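Local atomic coordinates of dTDP-4-amino-4,6-dideoxyglucose formyltransferase (Mycobacterium tuberculosis CAS/NITR204, PDB entry 5VYQ), a protein that probably transfers a formyl group from a folate cofactor to the sugar amine of dTDP-4-amino-4,6-dideoxyglucose. Residues Cys63-Arg68 and Gln86-Ala91. Residues are numbered along the deposited sequence; the frame is centred on the assembly and turned at random.
Sequences CDVAER and QRFPAA. With FON (N-{[4-({[(6R)-2-amino-5-formyl-4-oxo-1,4,5,6,7,8-hexahydropteridin-6-yl]methyl}amino)phenyl]carbonyl}-L-glutamic acid), chain C.
Gln86 reaches Asp64 and Val65 with a stretched side chain: CG is anti to the backbone N (chi1 -177°) and the chain stays extended beyond it. Asp64 also has CG anti to its N; with chi2 at -35°, OD1 meets both Gln86 NE2 and Glu67 N. The Gln86 amide then makes two bonds. Its NE2 donates to Asp64 OD1 at 3.0 Å, nearly straight at 165°. Its OE1 accepts from Val65 N at 3.0 Å, with the donor above the carbonyl plane. The two bonds should fix the rotation of the amide. Asp64 is the N-cap of helix 65-75, and its OD1 also accepts from Glu67 N at 3.2 Å. Gln86 NE2 and Glu67 N come to this oxygen from opposite faces of the carboxylate. In the Rossmann-like formyltransferase domain, residues 86-89 belong to the loop between strand 78-82 of the mixed six-stranded sheet and helix 90-95. The contact ties this loop to the N-terminus of helix 65-75. Folinic acid (FON), whose pocket includes residues 86-88, lies across the loop from that helix. Phe88 O accepts from the pterin amino group NA2 of FON at 3.2 Å, and Gln86 O takes a weak bond from N8. Arg87 CG lies 3.6 Å from FON N1, and the extended chain carries NH1 on to Asp134 O. Val65 CG1 packs on Phe88 CD2 and Pro89 CD, 3.9 Å from each. The same Phe88 CD2 is 3.6 Å from FON N8 and so lies between it and Val65 CG1. Leu27 of strand 24-28 touches both Val65 and Phe88, and Leu92 also packs on Val65.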
ATOM      1  N   CYS A  63       7.238 -35.828  11.218  1.00 14.05           N
ATOM      2  CA  CYS A  63       7.579 -36.419  12.495  1.00 15.21           C
ATOM      3  C   CYS A  63       6.885 -35.684  13.615  1.00 16.15           C
ATOM      4  O   CYS A  63       7.032 -34.460  13.761  1.00 15.28           O
ATOM      5  CB  CYS A  63       9.087 -36.364  12.687  1.00 16.35           C
ATOM      6  SG  CYS A  63       9.658 -37.029  14.269  1.00 19.38           S
ATOM      7  N   ASP A  64       6.088 -36.426  14.379  1.00 15.59           N
ATOM      8  CA  ASP A  64       5.397 -35.869  15.530  1.00 16.57           C
ATOM      9  C   ASP A  64       6.355 -36.051  16.694  1.00 16.25           C
ATOM     10  O   ASP A  64       6.474 -37.114  17.318  1.00 16.15           O
ATOM     11  CB  ASP A  64       4.057 -36.555  15.793  1.00 17.36           C
ATOM     12  CG  ASP A  64       3.310 -35.918  16.935  1.00 19.38           C
ATOM     13  OD1 ASP A  64       3.952 -35.461  17.923  1.00 19.98           O
ATOM     14  OD2 ASP A  64       2.072 -35.901  16.833  1.00 26.88           O
ATOM     15  N   VAL A  65       6.989 -34.938  17.046  1.00 16.13           N
ATOM     16  CA  VAL A  65       8.002 -34.884  18.042  1.00 18.30           C
ATOM     17  C   VAL A  65       7.531 -35.338  19.418  1.00 18.07           C
ATOM     18  O   VAL A  65       8.260 -36.021  20.124  1.00 18.97           O
ATOM     19  CB  VAL A  65       8.595 -33.454  17.983  1.00 26.64           C
ATOM     20  CG1 VAL A  65       9.250 -33.027  19.263  1.00 30.24           C
ATOM     21  CG2 VAL A  65       9.519 -33.353  16.786  1.00 26.81           C
ATOM     22  N   ALA A  66       6.319 -34.963  19.797  1.00 18.46           N
ATOM     23  CA  ALA A  66       5.777 -35.358  21.076  1.00 17.50           C
ATOM     24  C   ALA A  66       5.564 -36.876  21.153  1.00 18.49           C
ATOM     25  O   ALA A  66       5.823 -37.475  22.175  1.00 20.61           O
ATOM     26  CB  ALA A  66       4.479 -34.612  21.340  1.00 17.93           C
ATOM     27  N   GLU A  67       5.088 -37.500  20.090  1.00 17.47           N
ATOM     28  CA  GLU A  67       4.887 -38.940  20.132  1.00 17.38           C
ATOM     29  C   GLU A  67       6.205 -39.714  20.023  1.00 17.26           C
ATOM     30  O   GLU A  67       6.283 -40.840  20.509  1.00 16.05           O
ATOM     31  CB  GLU A  67       3.965 -39.403  19.001  1.00 21.74           C
ATOM     32  CG  GLU A  67       2.584 -38.764  19.017  1.00 24.76           C
ATOM     33  CD  GLU A  67       1.676 -39.265  17.901  1.00 36.10           C
ATOM     34  OE1 GLU A  67       0.435 -39.193  18.076  1.00 41.97           O
ATOM     35  OE2 GLU A  67       2.176 -39.728  16.845  1.00 36.19           O
ATOM     36  N   ARG A  68       7.216 -39.131  19.382  1.00 13.98           N
ATOM     37  CA  ARG A  68       8.421 -39.862  19.031  1.00 14.20           C
ATOM     38  C   ARG A  68       9.644 -39.524  19.885  1.00 13.03           C
ATOM     39  O   ARG A  68      10.758 -39.935  19.530  1.00 12.81           O
ATOM     40  CB  ARG A  68       8.749 -39.614  17.556  1.00 14.69           C
ATOM     41  CG  ARG A  68       7.687 -40.106  16.590  1.00 16.75           C
ATOM     42  CD  ARG A  68       7.913 -41.581  16.271  1.00 20.38           C
ATOM     43  NE  ARG A  68       7.811 -42.522  17.374  1.00 20.45           N
ATOM     44  CZ  ARG A  68       6.675 -43.056  17.826  1.00 21.64           C
ATOM     45  NH1 ARG A  68       5.504 -42.709  17.321  1.00 22.01           N
ATOM     46  NH2 ARG A  68       6.709 -43.947  18.804  1.00 22.15           N
ATOM     47  N   GLN A  86       6.319 -27.085  16.112  1.00 14.98           N
ATOM     48  CA  GLN A  86       5.921 -27.954  17.231  1.00 17.12           C
ATOM     49  C   GLN A  86       6.858 -27.737  18.428  1.00 14.58           C
ATOM     50  O   GLN A  86       8.071 -27.873  18.273  1.00 13.21           O
ATOM     51  CB  GLN A  86       5.990 -29.402  16.779  1.00 18.12           C
ATOM     52  CG  GLN A  86       5.505 -30.333  17.883  1.00 20.66           C
ATOM     53  CD  GLN A  86       5.230 -31.747  17.389  1.00 22.19           C
ATOM     54  OE1 GLN A  86       5.857 -32.234  16.444  1.00 18.23           O
ATOM     55  NE2 GLN A  86       4.337 -32.450  18.107  1.00 23.87           N
ATOM     56  N   ARG A  87       6.332 -27.419  19.608  1.00 14.06           N
ATOM     57  CA  ARG A  87       7.167 -27.250  20.790  0.50 14.67           C
ATOM     58  C   ARG A  87       7.818 -28.587  21.145  1.00 14.42           C
ATOM     59  O   ARG A  87       7.216 -29.648  21.006  1.00 13.13           O
ATOM     60  CB  ARG A  87       6.341 -26.717  21.975  0.50 16.21           C
ATOM     61  CG  ARG A  87       7.187 -26.117  23.081  0.50 17.85           C
ATOM     62  CD  ARG A  87       6.368 -25.204  23.967  0.50 21.45           C
ATOM     63  NE  ARG A  87       7.168 -24.623  25.032  0.50 20.84           N
ATOM     64  CZ  ARG A  87       6.787 -23.521  25.656  0.50 23.98           C
ATOM     65  NH1 ARG A  87       7.511 -23.001  26.631  0.50 24.82           N
ATOM     66  NH2 ARG A  87       5.665 -22.928  25.272  0.50 25.52           N
ATOM     67  N   PHE A  88       9.069 -28.531  21.587  1.00 13.83           N
ATOM     68  CA  PHE A  88       9.844 -29.704  21.993  1.00 13.32           C
ATOM     69  C   PHE A  88       9.510 -29.889  23.472  1.00 14.45           C
ATOM     70  O   PHE A  88       9.738 -28.975  24.277  1.00 14.56           O
ATOM     71  CB  PHE A  88      11.338 -29.452  21.833  1.00 14.11           C
ATOM     72  CG  PHE A  88      11.853 -29.456  20.399  1.00 13.01           C
ATOM     73  CD1 PHE A  88      13.219 -29.453  20.196  1.00 12.87           C
ATOM     74  CD2 PHE A  88      11.027 -29.533  19.264  1.00 12.56           C
ATOM     75  CE1 PHE A  88      13.794 -29.453  18.925  1.00 14.49           C
ATOM     76  CE2 PHE A  88      11.587 -29.533  18.000  1.00 13.08           C
ATOM     77  CZ  PHE A  88      12.960 -29.509  17.809  1.00 13.26           C
ATOM     78  N   PRO A  89       9.021 -31.066  23.837  1.00 13.24           N
ATOM     79  CA  PRO A  89       8.784 -31.274  25.264  1.00 15.43           C
ATOM     80  C   PRO A  89      10.031 -31.451  26.104  1.00 13.86           C
ATOM     81  O   PRO A  89      11.127 -31.704  25.573  1.00 12.56           O
ATOM     82  CB  PRO A  89       7.982 -32.565  25.294  1.00 16.02           C
ATOM     83  CG  PRO A  89       8.447 -33.291  24.081  1.00 17.94           C
ATOM     84  CD  PRO A  89       8.680 -32.251  23.030  1.00 14.59           C
ATOM     85  N   ALA A  90       9.820 -31.359  27.422  1.00 14.28           N
ATOM     86  CA  ALA A  90      10.923 -31.495  28.358  1.00 14.92           C
ATOM     87  C   ALA A  90      11.743 -32.757  28.090  1.00 12.06           C
ATOM     88  O   ALA A  90      12.966 -32.701  28.078  1.00 13.00           O
ATOM     89  CB  ALA A  90      10.401 -31.478  29.802  1.00 16.77           C
ATOM     90  N   ALA A  91      11.101 -33.903  27.858  1.00 11.85           N
ATOM     91  CA  ALA A  91      11.876 -35.140  27.727  1.00 13.44           C
ATOM     92  C   ALA A  91      12.833 -35.105  26.522  1.00 13.30           C
ATOM     93  O   ALA A  91      13.886 -35.748  26.527  1.00 12.47           O
ATOM     94  CB  ALA A  91      10.981 -36.364  27.647  1.00 15.19           C
TER
HETATM   95  N1  FON C 301      10.594 -25.899  21.870  1.00 14.99           N
HETATM   96  C2  FON C 301      11.014 -25.291  22.974  1.00 16.49           C
HETATM   97  NA2 FON C 301      10.973 -25.985  24.148  1.00 17.34           N
HETATM   98  N3  FON C 301      11.445 -24.020  22.915  1.00 14.33           N
HETATM   99  C4  FON C 301      11.483 -23.301  21.767  1.00 19.09           C
HETATM  100  O4  FON C 301      11.927 -22.127  21.746  1.00 20.18           O
HETATM  101  C4A FON C 301      11.058 -23.959  20.520  1.00 16.25           C
HETATM  102  N5  FON C 301      10.985 -23.361  19.251  1.00 17.41           N
HETATM  103  C6  FON C 301       9.985 -23.957  18.350  1.00 17.83           C
HETATM  104  C7  FON C 301      10.303 -25.450  18.234  1.00 17.17           C
HETATM  105  N8  FON C 301      10.250 -26.030  19.553  1.00 16.34           N
HETATM  106  C8A FON C 301      10.615 -25.343  20.651  1.00 16.41           C
HETATM  107  C9  FON C 301       8.529 -23.683  18.787  1.00 19.42           C
HETATM  108  N10 FON C 301       8.262 -22.252  18.681  1.00 20.12           N
HETATM  109  C11 FON C 301       4.628 -20.476  19.652  1.00 28.72           C
HETATM  110  C12 FON C 301       5.724 -19.704  19.268  1.00 31.13           C
HETATM  111  C13 FON C 301       6.928 -20.321  18.948  1.00 25.31           C
HETATM  112  C14 FON C 301       7.052 -21.705  18.987  1.00 24.44           C
HETATM  113  C15 FON C 301       5.969 -22.490  19.368  1.00 28.42           C
HETATM  114  C16 FON C 301       4.764 -21.869  19.701  1.00 30.03           C
HETATM  115  C   FON C 301       3.310 -19.772  20.002  1.00 35.51           C
HETATM  116  O   FON C 301       3.107 -18.560  19.771  1.00 35.16           O
HETATM  117  N   FON C 301       2.346 -20.518  20.549  1.00 32.99           N
HETATM  118  CA  FON C 301       1.005 -20.020  20.853  1.00 40.53           C
HETATM  119  CB  FON C 301      -0.096 -20.863  20.189  1.00 41.42           C
HETATM  120  CG  FON C 301       0.103 -20.850  18.668  1.00 44.28           C
HETATM  121  CD  FON C 301      -1.082 -21.247  17.811  1.00 50.28           C
HETATM  122  OE1 FON C 301      -2.234 -21.124  18.278  1.00 46.75           O
HETATM  123  OE2 FON C 301      -0.868 -21.644  16.635  1.00 49.28           O
HETATM  124  CT  FON C 301       0.827 -19.975  22.341  1.00 41.31           C
HETATM  125  O1  FON C 301      -0.107 -19.244  22.751  1.00 39.67           O
HETATM  126  O2  FON C 301       1.603 -20.631  23.080  1.00 36.65           O
HETATM  127  CP1 FON C 301      11.701 -22.364  18.940  1.00 17.30           C
HETATM  128  O3  FON C 301      11.616 -21.828  17.841  1.00 17.06           O